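Local coordinates for protein DNA helicase RecQ (Deinococcus radiodurans, PDB 4Q48) that probably couples ATP hydrolysis to 3'-to-5' translocation and duplex DNA unwinding through its catalytic core, the part of the longer helicase present here, at residues L264-G269 against T273-V278; Q213-L218 against R231-G236; L480-A485 against E503-L508; R415-A420 against R475-L480. One frame throughout, in Å; residues are numbered along the deposited sequence.

Contact 1. Residues L264-G269 against T273-V278; sequences LAYHAG and TERNNV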
loop_
_atom_site.group_PDB
_atom_site.type_symbol
_atom_site.label_atom_id
_atom_site.label_comp_id
_atom_site.label_asym_id
_atom_site.label_seq_id
_atom_site.Cartn_x
_atom_site.Cartn_y
_atom_site.Cartn_z
ATOM N N LEU A 264 -12.211 -14.419 -21.602
ATOM C CA LEU A 264 -11.273 -13.852 -22.563
ATOM C C LEU A 264 -9.884 -13.717 -21.966
ATOM O O LEU A 264 -9.744 -13.468 -20.767
ATOM C CB LEU A 264 -11.741 -12.476 -23.043
ATOM C CG LEU A 264 -13.182 -12.262 -23.511
ATOM C CD1 LEU A 264 -13.379 -10.804 -23.912
ATOM C CD2 LEU A 264 -13.541 -13.199 -24.643
ATOM N N ALA A 265 -8.862 -13.830 -22.808
ATOM C CA ALA A 265 -7.501 -13.637 -22.345
ATOM C C ALA A 265 -7.121 -12.163 -22.499
ATOM O O ALA A 265 -7.594 -11.490 -23.417
ATOM C CB ALA A 265 -6.535 -14.533 -23.111
ATOM N N TYR A 266 -6.271 -11.677 -21.596
ATOM C CA TYR A 266 -5.833 -10.279 -21.558
ATOM C C TYR A 266 -4.441 -10.254 -20.928
ATOM O O TYR A 266 -4.301 -10.398 -19.702
ATOM C CB TYR A 266 -6.818 -9.431 -20.761
ATOM C CG TYR A 266 -6.624 -7.924 -20.751
ATOM C CD1 TYR A 266 -6.939 -7.150 -21.855
ATOM C CD2 TYR A 266 -6.199 -7.268 -19.597
ATOM C CE1 TYR A 266 -6.804 -5.770 -21.824
ATOM C CE2 TYR A 266 -6.056 -5.894 -19.554
ATOM C CZ TYR A 266 -6.356 -5.146 -20.676
ATOM O OH TYR A 266 -6.210 -3.771 -20.644
ATOM N N HIS A 267 -3.416 -10.100 -21.766
ATOM C CA HIS A 267 -2.030 -10.117 -21.301
ATOM C C HIS A 267 -1.139 -9.191 -22.129
ATOM O O HIS A 267 -1.529 -8.728 -23.206
ATOM C CB HIS A 267 -1.513 -11.572 -21.310
ATOM C CG HIS A 267 -1.618 -12.246 -22.641
ATOM N ND1 HIS A 267 -0.798 -11.942 -23.703
ATOM C CD2 HIS A 267 -2.534 -13.124 -23.117
ATOM C CE1 HIS A 267 -1.149 -12.664 -24.752
ATOM N NE2 HIS A 267 -2.208 -13.381 -24.423
ATOM N N ALA A 268 0.075 -8.959 -21.635
ATOM C CA ALA A 268 1.001 -8.001 -22.229
ATOM C C ALA A 268 1.292 -8.368 -23.681
ATOM O O ALA A 268 1.755 -7.549 -24.479
ATOM C CB ALA A 268 2.302 -7.940 -21.411
ATOM N N GLY A 269 1.016 -9.623 -24.004
ATOM C CA GLY A 269 1.368 -10.203 -25.281
ATOM C C GLY A 269 0.681 -9.740 -26.545
ATOM O O GLY A 269 0.922 -8.631 -27.016
ATOM N N THR A 273 -5.025 -4.266 -30.748
ATOM C CA THR A 273 -6.442 -4.082 -31.082
ATOM C C THR A 273 -7.411 -4.943 -30.256
ATOM O O THR A 273 -8.297 -4.388 -29.591
ATOM C CB THR A 273 -6.689 -4.362 -32.575
ATOM O OG1 THR A 273 -6.064 -5.602 -32.926
ATOM C CG2 THR A 273 -6.115 -3.220 -33.432
ATOM N N GLU A 274 -7.243 -6.273 -30.301
ATOM C CA GLU A 274 -7.924 -7.215 -29.396
ATOM C C GLU A 274 -7.891 -6.709 -27.942
ATOM O O GLU A 274 -8.856 -6.886 -27.209
ATOM C CB GLU A 274 -7.327 -8.620 -29.466
ATOM C CG GLU A 274 -5.980 -8.742 -28.819
ATOM C CD GLU A 274 -5.369 -10.123 -28.908
ATOM O OE1 GLU A 274 -6.064 -11.080 -29.368
ATOM O OE2 GLU A 274 -4.203 -10.277 -28.459
ATOM N N ARG A 275 -6.755 -6.158 -27.505
ATOM C CA ARG A 275 -6.614 -5.736 -26.119
ATOM C C ARG A 275 -7.582 -4.606 -25.828
ATOM O O ARG A 275 -8.203 -4.537 -24.758
ATOM C CB ARG A 275 -5.187 -5.285 -25.806
ATOM C CG ARG A 275 -5.057 -4.683 -24.409
ATOM C CD ARG A 275 -3.653 -4.191 -24.074
ATOM N NE ARG A 275 -2.657 -5.166 -24.504
ATOM C CZ ARG A 275 -1.359 -4.913 -24.617
ATOM N NH1 ARG A 275 -0.879 -3.711 -24.316
ATOM N NH2 ARG A 275 -0.542 -5.871 -25.026
ATOM N N ASN A 276 -7.730 -3.739 -26.817
ATOM C CA ASN A 276 -8.676 -2.658 -26.725
ATOM C C ASN A 276 -10.053 -3.291 -26.921
ATOM O O ASN A 276 -11.027 -2.885 -26.287
ATOM C CB ASN A 276 -8.352 -1.586 -27.772
ATOM C CG ASN A 276 -8.783 -0.191 -27.349
ATOM O OD1 ASN A 276 -8.771 0.149 -26.159
ATOM N ND2 ASN A 276 -9.133 0.639 -28.328
ATOM N N ASN A 277 -10.106 -4.314 -27.777
ATOM C CA ASN A 277 -11.319 -5.097 -28.030
ATOM C C ASN A 277 -11.806 -5.841 -26.782
ATOM O O ASN A 277 -13.009 -5.898 -26.510
ATOM C CB ASN A 277 -11.048 -6.088 -29.182
ATOM C CG ASN A 277 -12.186 -7.085 -29.425
ATOM O OD1 ASN A 277 -12.458 -7.965 -28.598
ATOM N ND2 ASN A 277 -12.811 -6.986 -30.597
ATOM N N VAL A 278 -10.870 -6.406 -26.022
ATOM C CA VAL A 278 -11.213 -7.125 -24.798
ATOM C C VAL A 278 -11.712 -6.148 -23.756
ATOM O O VAL A 278 -12.696 -6.427 -23.082
ATOM C CB VAL A 278 -10.035 -7.938 -24.231
ATOM C CG1 VAL A 278 -10.375 -8.468 -22.846
ATOM C CG2 VAL A 278 -9.707 -9.090 -25.157
#
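In the second RecA-like domain of the helicase core, Tyr266 and Leu264 of edge strand 263-266 meet Val278 and Arg275 of helix 272-284, which follows it in the chain. Val278 sits between the two strand residues: its CG1 lies 4.0 Å from Leu264 CD1 and 3.8 Å from Tyr266 CD1, while its CG2 packs 3.6 Å from Ala265 O. A branched, wholly apolar residue suits a buried helix face that has to fill the space over a strand. The axes of the short segments approach to 8.9 Å at 121°; strand and helix are the first two elements of a beta-alpha-beta unit completed by strand 289-292, whose Val290 touches both Tyr266 and Val278. Arg275 reaches toward the loop after the strand. Its CG stands anti to the backbone N (chi1 173°), which brings CG to 3.3 Å from Tyr266 CE1, the two side chains crossing at about a right angle. Farther out, Arg275 NH2 comes 2.9 Å from Ala268 O, with the carbonyls of His267 and Gly269 also nearby. A leucine in place of Arg275 would probably take away the positive group that lies beside the carbonyls of residues 267-269. Ala265 turns instead to Val249 and Ala253 of helix 246-258.

Contact 2. Residues Q213-L218 against R231-G236; sequences QYRVGL and REEHPG
Arg215 and Glu233 meet end-on, and this pair makes up the whole of the touching surface between segments 213-218 and 231-236. Arg215 NH1 donates to Glu233 OE2 at 2.6 Å, and Arg215 NH2 to Glu233 OE1 at 2.7 Å, with N-H...O angles of 160° and 165°. Each carboxylate oxygen uses its syn lone pair, and the two planes lie only 10° apart, the geometry of a bidentate salt bridge. A second grip comes from within the strand: Gln213 OE1 accepts from Arg215 NE at 3.0 Å, in the carbonyl plane and on a lone pair, and from Arg215 NH2 at 3.2 Å, here from above that plane. With all three nitrogens engaged by partners near its plane, the guanidinium has its rotation fixed. Strand 212-218 is an outermost strand of the parallel sheet of the second RecA-like domain, and helix 222-233 comes next in the chain, so the bridge ties strand to helix end across a partly exposed surface. Long, flexible side chains suit this span, because the backbones themselves stay well apart. Replacing Arg215 by a leucine would probably leave the Glu233 carboxylate without its countercharge and Gln213 OE1 without both donors. Nothing else touches between the two segments, and the helix end and following loop are largely exposed. The better-packed side belongs to the strand: Tyr214 and Val216, buried, lean on helices 359-376 and 382-389, while Gln213 NE2 bonds Asn400 in the zinc-binding region.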
loop_
_atom_site.group_PDB
_atom_site.type_symbol
_atom_site.label_atom_id
_atom_site.label_comp_id
_atom_site.label_asym_id
_atom_site.label_seq_id
_atom_site.Cartn_x
_atom_site.Cartn_y
_atom_site.Cartn_z
ATOM N N GLN A 213 -15.905 -9.041 0.156
ATOM C CA GLN A 213 -15.613 -10.084 1.140
ATOM C C GLN A 213 -14.283 -10.777 0.813
ATOM O O GLN A 213 -14.101 -11.240 -0.311
ATOM C CB GLN A 213 -16.745 -11.096 1.207
ATOM C CG GLN A 213 -16.351 -12.358 1.921
ATOM C CD GLN A 213 -17.520 -13.245 2.322
ATOM O OE1 GLN A 213 -17.495 -14.469 2.122
ATOM N NE2 GLN A 213 -18.544 -12.635 2.903
ATOM N N TYR A 214 -13.344 -10.835 1.765
ATOM C CA TYR A 214 -12.013 -11.418 1.465
ATOM C C TYR A 214 -11.882 -12.905 1.844
ATOM O O TYR A 214 -12.247 -13.315 2.954
ATOM C CB TYR A 214 -10.900 -10.610 2.145
ATOM C CG TYR A 214 -10.804 -9.199 1.612
ATOM C CD1 TYR A 214 -10.022 -8.896 0.500
ATOM C CD2 TYR A 214 -11.536 -8.176 2.204
ATOM C CE1 TYR A 214 -9.953 -7.603 0.012
ATOM C CE2 TYR A 214 -11.495 -6.895 1.715
ATOM C CZ TYR A 214 -10.701 -6.605 0.625
ATOM O OH TYR A 214 -10.678 -5.306 0.174
ATOM N N ARG A 215 -11.410 -13.704 0.887
ATOM C CA ARG A 215 -11.164 -15.121 1.111
ATOM C C ARG A 215 -9.850 -15.612 0.541
ATOM O O ARG A 215 -9.538 -15.382 -0.636
ATOM C CB ARG A 215 -12.265 -15.982 0.508
ATOM C CG ARG A 215 -13.639 -15.830 1.120
ATOM C CD ARG A 215 -14.552 -16.837 0.448
ATOM N NE ARG A 215 -15.890 -16.295 0.323
ATOM C CZ ARG A 215 -16.818 -16.805 -0.466
ATOM N NH1 ARG A 215 -16.522 -17.865 -1.198
ATOM N NH2 ARG A 215 -18.016 -16.236 -0.525
ATOM N N VAL A 216 -9.109 -16.330 1.380
ATOM C CA VAL A 216 -7.896 -17.013 0.965
ATOM C C VAL A 216 -8.023 -18.456 1.452
ATOM O O VAL A 216 -8.500 -18.699 2.550
ATOM C CB VAL A 216 -6.627 -16.342 1.544
ATOM C CG1 VAL A 216 -5.397 -17.041 1.051
ATOM C CG2 VAL A 216 -6.579 -14.854 1.178
ATOM N N GLY A 217 -7.637 -19.417 0.631
ATOM C CA GLY A 217 -7.730 -20.804 1.028
ATOM C C GLY A 217 -6.698 -21.626 0.281
ATOM O O GLY A 217 -5.996 -21.099 -0.612
ATOM N N LEU A 218 -6.651 -22.929 0.588
ATOM C CA LEU A 218 -5.589 -23.802 0.080
ATOM C C LEU A 218 -5.871 -24.276 -1.340
ATOM O O LEU A 218 -6.959 -24.713 -1.626
ATOM C CB LEU A 218 -5.429 -25.009 1.020
ATOM C CG LEU A 218 -4.531 -26.151 0.525
ATOM C CD1 LEU A 218 -3.178 -25.633 0.148
ATOM C CD2 LEU A 218 -4.413 -27.289 1.545
ATOM N N ARG A 231 -19.791 -21.074 -10.398
ATOM C CA ARG A 231 -21.155 -21.548 -10.632
ATOM C C ARG A 231 -21.990 -21.477 -9.372
ATOM O O ARG A 231 -23.165 -21.122 -9.407
ATOM C CB ARG A 231 -21.158 -22.976 -11.165
ATOM C CG ARG A 231 -20.970 -23.037 -12.674
ATOM C CD ARG A 231 -20.835 -24.462 -13.182
ATOM N NE ARG A 231 -20.532 -24.473 -14.607
ATOM C CZ ARG A 231 -20.111 -25.547 -15.266
ATOM N NH1 ARG A 231 -19.933 -26.702 -14.619
ATOM N NH2 ARG A 231 -19.847 -25.457 -16.568
ATOM N N GLU A 232 -21.387 -21.831 -8.249
ATOM C CA GLU A 232 -22.139 -21.848 -7.013
ATOM C C GLU A 232 -22.465 -20.412 -6.580
ATOM O O GLU A 232 -23.594 -20.141 -6.178
ATOM C CB GLU A 232 -21.371 -22.634 -5.933
ATOM C CG GLU A 232 -21.927 -22.525 -4.507
ATOM C CD GLU A 232 -23.325 -23.088 -4.371
ATOM O OE1 GLU A 232 -23.561 -24.246 -4.806
ATOM O OE2 GLU A 232 -24.190 -22.359 -3.832
ATOM N N GLU A 233 -21.519 -19.481 -6.713
ATOM C CA GLU A 233 -21.708 -18.155 -6.108
ATOM C C GLU A 233 -21.825 -16.971 -7.091
ATOM O O GLU A 233 -22.427 -15.947 -6.740
ATOM C CB GLU A 233 -20.577 -17.846 -5.114
ATOM C CG GLU A 233 -20.815 -18.399 -3.720
ATOM C CD GLU A 233 -19.780 -17.925 -2.687
ATOM O OE1 GLU A 233 -20.073 -16.860 -2.077
ATOM O OE2 GLU A 233 -18.712 -18.588 -2.484
ATOM N N HIS A 234 -21.274 -17.091 -8.305
ATOM C CA HIS A 234 -21.338 -15.977 -9.255
ATOM C C HIS A 234 -21.665 -16.373 -10.702
ATOM O O HIS A 234 -21.055 -15.863 -11.641
ATOM C CB HIS A 234 -20.037 -15.189 -9.200
ATOM C CG HIS A 234 -19.855 -14.455 -7.908
ATOM N ND1 HIS A 234 -20.512 -13.277 -7.626
ATOM C CD2 HIS A 234 -19.132 -14.757 -6.808
ATOM C CE1 HIS A 234 -20.190 -12.878 -6.409
ATOM N NE2 HIS A 234 -19.350 -13.757 -5.892
ATOM N N PRO A 235 -22.701 -17.223 -10.881
ATOM C CA PRO A 235 -22.989 -17.942 -12.120
ATOM C C PRO A 235 -22.851 -17.147 -13.419
ATOM O O PRO A 235 -22.130 -17.629 -14.312
ATOM C CB PRO A 235 -24.438 -18.357 -11.921
ATOM C CG PRO A 235 -24.565 -18.497 -10.446
ATOM C CD PRO A 235 -23.806 -17.388 -9.908
ATOM N N GLY A 236 -23.497 -15.994 -13.560
ATOM C CA GLY A 236 -23.395 -15.284 -14.825
ATOM C C GLY A 236 -22.791 -13.895 -14.731
ATOM O O GLY A 236 -23.050 -13.052 -15.575
#

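Contact 3. Residues L480-A485 against E503-L508; sequences LGYLSA and EGQKLL
Helix 467-479 ends in a Schellman motif at Gly481, whose positive phi of 81° a residue without a side chain adopts readily, and the turn 480-482, leading into strand 483-484, meets the 503-508 loop; the nearest CA atoms, those of Leu480 and Leu507, are still 9.5 Å apart, so side chains alone bridge the gap. Two pairs do this. Tyr482 OH donates a hydrogen bond to Gln505 OE1 at 3.1 Å. The amide oxygen lies at the edge of the ring, near its plane, and the hydroxyl is tilted 16° from the carbonyl plane of Gln505, with ring and amide planes 61° apart. Tyrosine suits this place because its ring can be buried while its hydroxyl still finds a polar partner at the rim, and glutamine supplies that partner on a chain that runs extended beyond CG. Alongside, Leu480 CD1 touches Leu507 CD1 at 4.0 Å. Leu507 points CG anti to its backbone N (chi1 175°), which carries this methyl in towards Leu480. Within the winged-helix RQC domain the loop is laid over the helices: Leu507 also rests on Ala417 of helix 414-426, Gln476 and Ile500, while Tyr482 packs on Ile500 of helix 498-501. Strand 483-484, just after the turn, forms a short antiparallel pair with strand 492-493 through the backbones of Ser484 and Arg492.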
loop_
_atom_site.group_PDB
_atom_site.type_symbol
_atom_site.label_atom_id
_atom_site.label_comp_id
_atom_site.label_asym_id
_atom_site.label_seq_id
_atom_site.Cartn_x
_atom_site.Cartn_y
_atom_site.Cartn_z
ATOM N N LEU A 480 3.754 -9.449 12.714
ATOM C CA LEU A 480 2.525 -8.720 12.972
ATOM C C LEU A 480 2.811 -7.285 13.464
ATOM O O LEU A 480 1.887 -6.486 13.705
ATOM C CB LEU A 480 1.666 -9.509 13.960
ATOM C CG LEU A 480 1.131 -10.828 13.343
ATOM C CD1 LEU A 480 0.625 -11.857 14.361
ATOM C CD2 LEU A 480 0.037 -10.577 12.295
ATOM N N GLY A 481 4.099 -6.948 13.572
ATOM C CA GLY A 481 4.517 -5.609 13.964
ATOM C C GLY A 481 4.482 -5.334 15.467
ATOM O O GLY A 481 4.511 -4.175 15.888
ATOM N N TYR A 482 4.410 -6.389 16.280
ATOM C CA TYR A 482 4.577 -6.197 17.710
ATOM C C TYR A 482 6.044 -6.014 17.993
ATOM O O TYR A 482 6.416 -5.348 18.956
ATOM C CB TYR A 482 4.035 -7.361 18.496
ATOM C CG TYR A 482 2.540 -7.461 18.446
ATOM C CD1 TYR A 482 1.743 -6.647 19.238
ATOM C CD2 TYR A 482 1.915 -8.348 17.578
ATOM C CE1 TYR A 482 0.377 -6.742 19.176
ATOM C CE2 TYR A 482 0.565 -8.433 17.519
ATOM C CZ TYR A 482 -0.195 -7.636 18.314
ATOM O OH TYR A 482 -1.555 -7.743 18.239
ATOM N N LEU A 483 6.885 -6.576 17.135
ATOM C CA LEU A 483 8.310 -6.277 17.189
ATOM C C LEU A 483 8.737 -5.708 15.865
ATOM O O LEU A 483 8.159 -6.006 14.830
ATOM C CB LEU A 483 9.148 -7.498 17.497
ATOM C CG LEU A 483 8.927 -8.104 18.856
ATOM C CD1 LEU A 483 9.682 -9.402 18.884
ATOM C CD2 LEU A 483 9.401 -7.163 19.899
ATOM N N SER A 484 9.792 -4.914 15.906
ATOM C CA SER A 484 10.327 -4.302 14.706
ATOM C C SER A 484 11.768 -4.748 14.664
ATOM O O SER A 484 12.456 -4.773 15.698
ATOM C CB SER A 484 10.206 -2.785 14.755
ATOM O OG SER A 484 10.397 -2.242 13.476
ATOM N N ALA A 485 12.217 -5.174 13.491
ATOM C CA ALA A 485 13.541 -5.767 13.418
ATOM C C ALA A 485 14.598 -4.773 13.030
ATOM O O ALA A 485 15.445 -4.443 13.830
ATOM C CB ALA A 485 13.566 -6.927 12.453
ATOM N N GLU A 503 -3.489 -4.068 26.949
ATOM C CA GLU A 503 -4.851 -3.923 26.462
ATOM C C GLU A 503 -5.541 -5.255 26.075
ATOM O O GLU A 503 -6.519 -5.263 25.319
ATOM C CB GLU A 503 -4.852 -2.987 25.254
ATOM C CG GLU A 503 -4.241 -1.614 25.462
ATOM C CD GLU A 503 -3.927 -0.900 24.135
ATOM O OE1 GLU A 503 -4.155 -1.512 23.059
ATOM O OE2 GLU A 503 -3.437 0.259 24.159
ATOM N N GLY A 504 -5.062 -6.376 26.599
ATOM C CA GLY A 504 -5.768 -7.642 26.427
ATOM C C GLY A 504 -5.761 -8.324 25.050
ATOM O O GLY A 504 -6.392 -9.373 24.864
ATOM N N GLN A 505 -5.072 -7.744 24.073
ATOM C CA GLN A 505 -4.959 -8.398 22.776
ATOM C C GLN A 505 -4.272 -9.769 22.896
ATOM O O GLN A 505 -3.437 -9.986 23.779
ATOM C CB GLN A 505 -4.202 -7.505 21.794
ATOM C CG GLN A 505 -5.099 -6.574 20.973
ATOM C CD GLN A 505 -4.325 -5.411 20.313
ATOM O OE1 GLN A 505 -3.237 -5.605 19.750
ATOM N NE2 GLN A 505 -4.918 -4.202 20.345
ATOM N N LYS A 506 -4.626 -10.682 21.994
ATOM C CA LYS A 506 -4.168 -12.062 22.048
ATOM C C LYS A 506 -3.231 -12.349 20.883
ATOM O O LYS A 506 -3.380 -11.766 19.811
ATOM C CB LYS A 506 -5.337 -13.050 21.976
ATOM C CG LYS A 506 -6.247 -13.172 23.169
ATOM C CD LYS A 506 -7.373 -14.167 22.844
ATOM C CE LYS A 506 -8.555 -14.149 23.847
ATOM N NZ LYS A 506 -8.313 -14.785 25.195
ATOM N N LEU A 507 -2.266 -13.243 21.083
ATOM C CA LEU A 507 -1.483 -13.761 19.955
ATOM C C LEU A 507 -1.961 -15.153 19.547
ATOM O O LEU A 507 -1.789 -16.093 20.306
ATOM C CB LEU A 507 -0.013 -13.834 20.307
ATOM C CG LEU A 507 0.834 -14.472 19.224
ATOM C CD1 LEU A 507 0.754 -13.617 17.964
ATOM C CD2 LEU A 507 2.269 -14.665 19.680
ATOM N N LEU A 508 -2.593 -15.300 18.383
ATOM C CA LEU A 508 -3.093 -16.615 17.958
ATOM C C LEU A 508 -2.409 -17.122 16.696
ATOM O O LEU A 508 -2.388 -16.445 15.685
ATOM C CB LEU A 508 -4.600 -16.571 17.719
ATOM C CG LEU A 508 -5.471 -15.895 18.797
ATOM C CD1 LEU A 508 -6.966 -16.067 18.528
ATOM C CD2 LEU A 508 -5.127 -16.418 20.185
#

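Contact 4. Residues R415-A420 against R475-L480; sequences REAQMA and RQLVSL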
loop_
_atom_site.group_PDB
_atom_site.type_symbol
_atom_site.label_atom_id
_atom_site.label_comp_id
_atom_site.label_asym_id
_atom_site.label_seq_id
_atom_site.Cartn_x
_atom_site.Cartn_y
_atom_site.Cartn_z
ATOM N N ARG A 415 0.343 -15.574 26.313
ATOM C CA ARG A 415 1.174 -15.615 27.516
ATOM C C ARG A 415 2.648 -15.584 27.118
ATOM O O ARG A 415 3.478 -14.904 27.738
ATOM C CB ARG A 415 0.833 -16.898 28.305
ATOM C CG ARG A 415 1.584 -17.205 29.594
ATOM C CD ARG A 415 1.018 -18.481 30.299
ATOM N NE ARG A 415 1.081 -19.712 29.479
ATOM C CZ ARG A 415 0.071 -20.585 29.318
ATOM N NH1 ARG A 415 -1.110 -20.386 29.925
ATOM N NH2 ARG A 415 0.233 -21.666 28.547
ATOM N N GLU A 416 2.973 -16.324 26.065
ATOM C CA GLU A 416 4.346 -16.395 25.579
ATOM C C GLU A 416 4.733 -15.089 24.879
ATOM O O GLU A 416 5.878 -14.629 24.985
ATOM C CB GLU A 416 4.527 -17.598 24.639
ATOM C CG GLU A 416 4.603 -18.970 25.333
ATOM C CD GLU A 416 3.246 -19.531 25.781
ATOM O OE1 GLU A 416 2.181 -18.891 25.567
ATOM O OE2 GLU A 416 3.245 -20.632 26.371
ATOM N N ALA A 417 3.782 -14.505 24.155
ATOM C CA ALA A 417 4.016 -13.231 23.500
ATOM C C ALA A 417 4.374 -12.188 24.542
ATOM O O ALA A 417 5.322 -11.431 24.343
ATOM C CB ALA A 417 2.815 -12.788 22.682
ATOM N N GLN A 418 3.654 -12.180 25.667
ATOM C CA GLN A 418 3.943 -11.210 26.734
ATOM C C GLN A 418 5.361 -11.429 27.288
ATOM O O GLN A 418 6.151 -10.478 27.388
ATOM C CB GLN A 418 2.932 -11.301 27.867
ATOM C CG GLN A 418 1.478 -10.974 27.532
ATOM C CD GLN A 418 0.526 -11.325 28.701
ATOM O OE1 GLN A 418 0.919 -11.982 29.680
ATOM N NE2 GLN A 418 -0.712 -10.886 28.599
ATOM N N MET A 419 5.695 -12.679 27.618
ATOM C CA MET A 419 7.042 -12.982 28.087
ATOM C C MET A 419 8.081 -12.459 27.117
ATOM O O MET A 419 9.073 -11.839 27.511
ATOM C CB MET A 419 7.247 -14.455 28.258
ATOM C CG MET A 419 6.748 -15.004 29.517
ATOM S SD MET A 419 6.964 -16.792 29.476
ATOM C CE MET A 419 5.441 -17.284 30.306
ATOM N N ALA A 420 7.828 -12.671 25.837
ATOM C CA ALA A 420 8.803 -12.298 24.837
ATOM C C ALA A 420 8.913 -10.790 24.759
ATOM O O ALA A 420 10.019 -10.260 24.781
ATOM C CB ALA A 420 8.445 -12.902 23.480
ATOM N N ARG A 475 9.021 -14.658 15.460
ATOM C CA ARG A 475 8.764 -14.314 14.068
ATOM C C ARG A 475 7.379 -13.775 13.961
ATOM O O ARG A 475 7.104 -12.812 13.240
ATOM C CB ARG A 475 8.956 -15.515 13.150
ATOM C CG ARG A 475 10.423 -15.807 12.852
ATOM C CD ARG A 475 10.608 -16.848 11.758
ATOM N NE ARG A 475 9.946 -18.101 12.105
ATOM C CZ ARG A 475 10.531 -19.073 12.805
ATOM N NH1 ARG A 475 11.791 -18.922 13.198
ATOM N NH2 ARG A 475 9.868 -20.197 13.088
ATOM N N GLN A 476 6.503 -14.391 14.725
ATOM C CA GLN A 476 5.107 -14.061 14.660
ATOM C C GLN A 476 4.910 -12.639 15.161
ATOM O O GLN A 476 4.182 -11.852 14.538
ATOM C CB GLN A 476 4.290 -15.067 15.474
ATOM C CG GLN A 476 2.857 -15.080 15.049
ATOM C CD GLN A 476 2.670 -15.725 13.680
ATOM O OE1 GLN A 476 3.237 -16.790 13.385
ATOM N NE2 GLN A 476 1.947 -15.022 12.801
ATOM N N LEU A 477 5.602 -12.299 16.253
ATOM C CA LEU A 477 5.497 -10.955 16.814
ATOM C C LEU A 477 6.140 -9.964 15.865
ATOM O O LEU A 477 5.677 -8.827 15.728
ATOM C CB LEU A 477 6.142 -10.871 18.196
ATOM C CG LEU A 477 5.313 -11.503 19.314
ATOM C CD1 LEU A 477 6.142 -11.681 20.584
ATOM C CD2 LEU A 477 4.083 -10.687 19.565
ATOM N N VAL A 478 7.191 -10.402 15.183
ATOM C CA VAL A 478 7.848 -9.528 14.222
ATOM C C VAL A 478 6.904 -9.306 13.057
ATOM O O VAL A 478 6.649 -8.153 12.683
ATOM C CB VAL A 478 9.202 -10.084 13.714
ATOM C CG1 VAL A 478 9.731 -9.213 12.586
ATOM C CG2 VAL A 478 10.206 -10.117 14.847
ATOM N N SER A 479 6.385 -10.397 12.490
ATOM C CA SER A 479 5.531 -10.281 11.301
ATOM C C SER A 479 4.313 -9.430 11.508
ATOM O O SER A 479 3.906 -8.736 10.589
ATOM C CB SER A 479 5.086 -11.640 10.800
ATOM O OG SER A 479 6.184 -12.285 10.204
ATOM N N LEU A 480 3.754 -9.449 12.714
ATOM C CA LEU A 480 2.525 -8.720 12.972
ATOM C C LEU A 480 2.811 -7.285 13.464
ATOM O O LEU A 480 1.887 -6.486 13.705
ATOM C CB LEU A 480 1.666 -9.509 13.960
ATOM C CG LEU A 480 1.131 -10.828 13.343
ATOM C CD1 LEU A 480 0.625 -11.857 14.361
ATOM C CD2 LEU A 480 0.037 -10.577 12.295
#
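Leu477 turns its CG away from its own carbonyl carbon (chi1 -76°), with chi2 near 167°, and this spreads its two methyls toward helix 414-426, where Ala417 and Ala420 receive them. The methyls divide the work. Leu477 CD2 lies 4.0 Å from Ala417 CB, and Leu477 CD1 lies 3.9 Å from Ala420 CB, so the forked end of one leucine spans two alanines spaced three residues apart on a single helix face. Leu477 CD1 also comes 3.9 Å from Ala417 O, a van der Waals neighbour on the helix backbone. No hydrogen bond joins the two segments; the contact is van der Waals packing, mostly of methyl groups, and all three touching residues are buried. The residue types explain the closeness: alanine has only a methyl beyond the backbone, which lets the CA atoms of Ala417 and Leu477 approach to 7.2 Å, while the larger leucine reaches the rest of the way. Next to it, Glu416 OE2 is hydrogen-bonded to His465 NE2 in the loop that precedes helix 467-479. Both helices belong to the RQC domain, a winged-helix fold of the helix-turn-helix type, and the contact is packing within that helical core, away from the zinc and nucleotide sites. Around it, Ile500 of helix 498-501 touches both Ala417 and Leu477, Leu474 of helix 467-479 touches Ala420, and at the C-terminal end of helix 467-479 Ser479 OG is hydrogen-bonded to Asp370 of helix 359-376.

How the contacts relate
From the N terminus, contact 2 comes first, closing a loop of 12 residues between an edge strand and the helix after it. Contact 1 follows as a tighter closure of three residues at the other edge of that six-stranded parallel sheet; their centres lie about 25 Å apart and they do not touch. Much later, contact 4 spans 54 residues of the RQC domain to join two helices, and contact 3 then closes 17 residues to bring the 503-508 loop back to the end of helix 467-479. None nests or crosses: all four run in series. Contacts 3 and 4 share Leu480 and touch directly, for instance through Leu507 and Ala417, whereas contact 1 lies across the chain's centre from both.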